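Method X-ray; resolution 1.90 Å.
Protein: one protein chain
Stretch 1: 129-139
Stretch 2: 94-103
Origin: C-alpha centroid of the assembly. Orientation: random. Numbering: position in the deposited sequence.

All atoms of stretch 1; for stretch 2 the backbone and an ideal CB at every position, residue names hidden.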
# COMPACT_ATOMS: atom_id res chain seq x y z
N GLU A 129 13.26 -10.49 0.21
CA GLU A 129 14.68 -10.39 0.58
C GLU A 129 15.00 -9.02 1.19
O GLU A 129 15.68 -8.90 2.21
CB GLU A 129 15.54 -10.66 -0.68
CG GLU A 129 16.74 -11.50 -0.39
CD GLU A 129 17.68 -11.56 -1.58
OE1 GLU A 129 18.65 -10.76 -1.61
OE2 GLU A 129 17.41 -12.36 -2.49
N PHE A 130 14.50 -7.97 0.58
CA PHE A 130 14.77 -6.63 1.08
C PHE A 130 14.13 -6.44 2.45
O PHE A 130 14.79 -5.94 3.39
CB PHE A 130 14.17 -5.61 0.12
CG PHE A 130 14.23 -4.20 0.61
CD1 PHE A 130 15.46 -3.57 0.83
CD2 PHE A 130 13.06 -3.47 0.77
CE1 PHE A 130 15.53 -2.24 1.25
CE2 PHE A 130 13.12 -2.12 1.21
CZ PHE A 130 14.36 -1.51 1.42
N VAL A 131 12.86 -6.81 2.56
CA VAL A 131 12.11 -6.66 3.83
C VAL A 131 12.79 -7.48 4.94
O VAL A 131 13.01 -6.98 6.06
CB VAL A 131 10.58 -6.96 3.70
CG1 VAL A 131 9.90 -6.81 5.08
CG2 VAL A 131 9.91 -6.00 2.71
N ARG A 132 13.15 -8.73 4.65
CA ARG A 132 13.85 -9.57 5.64
C ARG A 132 15.13 -8.87 6.24
O ARG A 132 15.40 -8.88 7.47
CB ARG A 132 14.28 -10.87 4.97
CG ARG A 132 14.95 -11.88 5.97
CD ARG A 132 15.48 -13.16 5.25
NE ARG A 132 14.40 -13.95 4.69
CZ ARG A 132 14.24 -14.23 3.39
NH1 ARG A 132 15.12 -13.80 2.48
NH2 ARG A 132 13.20 -14.97 3.00
N ASP A 133 15.90 -8.27 5.35
CA ASP A 133 17.11 -7.55 5.70
C ASP A 133 16.80 -6.30 6.51
O ASP A 133 17.44 -6.05 7.57
CB ASP A 133 17.86 -7.19 4.41
CG ASP A 133 19.10 -6.34 4.64
OD1 ASP A 133 19.93 -6.69 5.50
OD2 ASP A 133 19.24 -5.30 3.95
N GLU A 134 15.80 -5.54 6.06
CA GLU A 134 15.39 -4.32 6.75
C GLU A 134 14.94 -4.63 8.17
O GLU A 134 15.27 -3.89 9.11
CB GLU A 134 14.29 -3.58 5.97
CG GLU A 134 14.74 -2.93 4.67
CD GLU A 134 15.44 -1.62 4.92
OE1 GLU A 134 14.85 -0.75 5.57
OE2 GLU A 134 16.59 -1.47 4.49
N MET A 135 14.20 -5.73 8.34
CA MET A 135 13.73 -6.12 9.67
C MET A 135 14.81 -6.47 10.72
O MET A 135 14.55 -6.39 11.91
CB MET A 135 12.75 -7.29 9.52
CG MET A 135 11.41 -6.85 8.89
SD MET A 135 10.36 -8.29 8.66
CE MET A 135 9.98 -8.60 10.40
N THR A 136 16.02 -6.86 10.29
CA THR A 136 17.13 -7.12 11.25
C THR A 136 17.60 -5.85 11.98
O THR A 136 18.38 -5.94 12.93
CB THR A 136 18.39 -7.70 10.57
OG1 THR A 136 18.94 -6.74 9.65
CG2 THR A 136 18.08 -8.98 9.82
N ARG A 137 17.19 -4.69 11.51
CA ARG A 137 17.74 -3.44 12.02
C ARG A 137 16.71 -2.53 12.65
O ARG A 137 17.06 -1.66 13.43
CB ARG A 137 18.45 -2.70 10.91
CG ARG A 137 19.66 -3.40 10.46
CD ARG A 137 20.44 -2.57 9.42
NE ARG A 137 19.73 -2.27 8.18
CZ ARG A 137 19.67 -3.11 7.16
NH1 ARG A 137 20.21 -4.31 7.28
NH2 ARG A 137 19.05 -2.78 6.04
N HIS A 138 15.44 -2.71 12.29
CA HIS A 138 14.38 -1.82 12.75
C HIS A 138 13.29 -2.59 13.46
O HIS A 138 12.47 -3.27 12.81
CB HIS A 138 13.73 -1.06 11.57
CG HIS A 138 14.70 -0.32 10.72
ND1 HIS A 138 15.13 0.95 11.01
CD2 HIS A 138 15.32 -0.68 9.56
CE1 HIS A 138 15.98 1.35 10.07
NE2 HIS A 138 16.10 0.38 9.18
N GLY A 139 13.24 -2.45 14.78
CA GLY A 139 12.20 -3.12 15.60
C GLY A 139 10.82 -2.52 15.32
O GLY A 139 9.79 -3.20 15.41
N UNK A 94 11.69 4.75 4.11
CA UNK A 94 12.36 5.81 4.84
C UNK A 94 12.03 5.59 6.30
O UNK A 94 11.07 4.90 6.60
CB UNK A 94 11.94 7.20 4.36
N UNK A 95 12.85 6.17 7.17
CA UNK A 95 12.66 6.10 8.61
C UNK A 95 12.06 7.43 9.02
O UNK A 95 12.67 8.51 8.80
CB UNK A 95 13.97 5.81 9.35
N UNK A 96 10.85 7.34 9.58
CA UNK A 96 10.01 8.49 9.88
C UNK A 96 9.64 8.39 11.35
O UNK A 96 9.00 7.40 11.75
CB UNK A 96 8.77 8.54 8.99
N UNK A 97 10.04 9.37 12.16
CA UNK A 97 9.76 9.30 13.62
C UNK A 97 10.18 7.96 14.23
O UNK A 97 9.43 7.38 15.02
CB UNK A 97 8.27 9.53 13.88
N UNK A 98 11.35 7.46 13.84
CA UNK A 98 11.84 6.19 14.36
C UNK A 98 11.15 4.91 13.87
O UNK A 98 11.51 3.82 14.30
CB UNK A 98 11.73 6.23 15.89
N UNK A 99 10.18 5.03 12.95
CA UNK A 99 9.54 3.85 12.38
C UNK A 99 10.06 3.67 10.94
O UNK A 99 10.04 4.63 10.16
CB UNK A 99 8.02 3.98 12.41
N UNK A 100 10.50 2.47 10.60
CA UNK A 100 10.91 2.19 9.23
C UNK A 100 9.64 1.93 8.43
O UNK A 100 8.89 0.98 8.73
CB UNK A 100 11.88 1.01 9.16
N UNK A 101 9.41 2.75 7.40
CA UNK A 101 8.21 2.66 6.59
C UNK A 101 8.64 2.16 5.22
O UNK A 101 9.44 2.77 4.56
CB UNK A 101 7.48 4.00 6.50
N UNK A 102 8.14 1.01 4.80
CA UNK A 102 8.40 0.54 3.43
C UNK A 102 7.09 0.58 2.63
O UNK A 102 6.20 -0.21 2.91
CB UNK A 102 8.99 -0.87 3.44
N UNK A 103 6.99 1.47 1.63
CA UNK A 103 5.79 1.64 0.83
C UNK A 103 5.96 0.87 -0.49
O UNK A 103 6.95 1.06 -1.20
CB UNK A 103 5.51 3.12 0.57

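Stretch 2 forms a hairpin whose second strand, 99-103, runs nearly antiparallel to helix 129-135, at 175° between their directions and 10.8 Å between axes at closest approach. Position 94 points its CA-to-CB bond away from stretch 1, which therefore sets no demand there; the residue is Ala-94, paired through its backbone with position 101.

Position 95 points toward stretch 1, and its ideal CB lies 4.9 Å from CE1 of His-138. A small or medium side chain would fit beside the imidazole, polar or apolar alike. It is Thr-95, whose OG1 comes 3.8 Å from CE1 of His-138, a contact rather than a hydrogen bond.

Positions 96 to 99 form a type I' turn. Position 96 is out of reach of stretch 1, which leaves its choice open; it is Val-96. Position 97 has phi/psi of 50/43, a left-handed conformation in which Asn, Asp or Gly would be common, but it is Ser-97. At 98, phi is 73°, which by itself favours glycine, and Gly-98 is found; its carbonyl O accepts a weak 3.5 Å hydrogen bond from the O of a water that also lies 2.6 Å from ND1 of His-138. Position 99 points away, and stretch 1 does not restrict it; it is Val-99.

At position 100 the ideal CB points toward stretch 1 and sits tightly, 3.5 Å from CG of His-138, while OE1 of Glu-134 waits 5.0 Å away. A long side chain with a cationic end would suit best, its aliphatic part covering the imidazole. The residue is Arg-100. Its CD packs over the face of the His-138 ring, 3.7 Å from the centroid, in a CH-pi contact. Beyond it, NE donates to OE1 of Glu-134 at 2.6 Å in a salt bridge, and NH2 adds a weak 3.1 Å bond to the same OE1. NH1 of Arg-100 donates to OG1 of Thr-95 at 3.0 Å, tying the two strands together.

Position 101 is out of reach and unconstrained by stretch 1; it is Val-101. Position 102 points toward an apolar surface, with its ideal CB 4.9 Å from CE2 of Phe-130 and 5.3 Å from CG2 of Val-131. Leu, Ile, Met or Val would be plausible. Ile-102 places CG2 4.0 Å from CE2 of Phe-130, at the ring edge, and extends CD1 to 3.9 Å from CB of Glu-134 and 4.3 Å from CG2 of Val-131. Position 103 is again out of reach, and Asn-103 bonds elsewhere in the structure.

Stretch 2 (94-103) ATVSGVRVIN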
# COMPACT_ATOMS: atom_id res chain seq x y z
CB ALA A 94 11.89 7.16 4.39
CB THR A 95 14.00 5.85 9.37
OG1 THR A 95 14.67 4.72 8.81
CG2 THR A 95 13.75 5.61 10.85
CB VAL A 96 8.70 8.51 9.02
CG1 VAL A 96 7.95 9.81 9.22
CG2 VAL A 96 9.00 8.31 7.53
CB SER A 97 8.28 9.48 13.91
OG SER A 97 7.87 10.81 13.69
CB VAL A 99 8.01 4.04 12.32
CG1 VAL A 99 7.34 2.85 11.66
CG2 VAL A 99 7.49 4.27 13.73
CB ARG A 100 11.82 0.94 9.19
CG ARG A 100 12.49 0.71 7.86
CD ARG A 100 13.39 1.91 7.46
NE ARG A 100 14.17 1.61 6.28
CZ ARG A 100 14.90 2.49 5.60
NH1 ARG A 100 14.97 3.76 5.98
NH2 ARG A 100 15.57 2.09 4.51
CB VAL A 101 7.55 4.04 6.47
CG1 VAL A 101 6.36 4.03 5.44
CG2 VAL A 101 7.09 4.51 7.84
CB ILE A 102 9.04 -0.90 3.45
CG1 ILE A 102 10.27 -0.93 4.41
CG2 ILE A 102 9.29 -1.41 2.02
CD1 ILE A 102 10.83 -2.34 4.67
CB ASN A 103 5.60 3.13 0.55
CG ASN A 103 4.43 3.44 -0.38
OD1 ASN A 103 3.50 2.65 -0.53
ND2 ASN A 103 4.47 4.64 -0.98
O HOH W 1 14.43 2.34 13.09
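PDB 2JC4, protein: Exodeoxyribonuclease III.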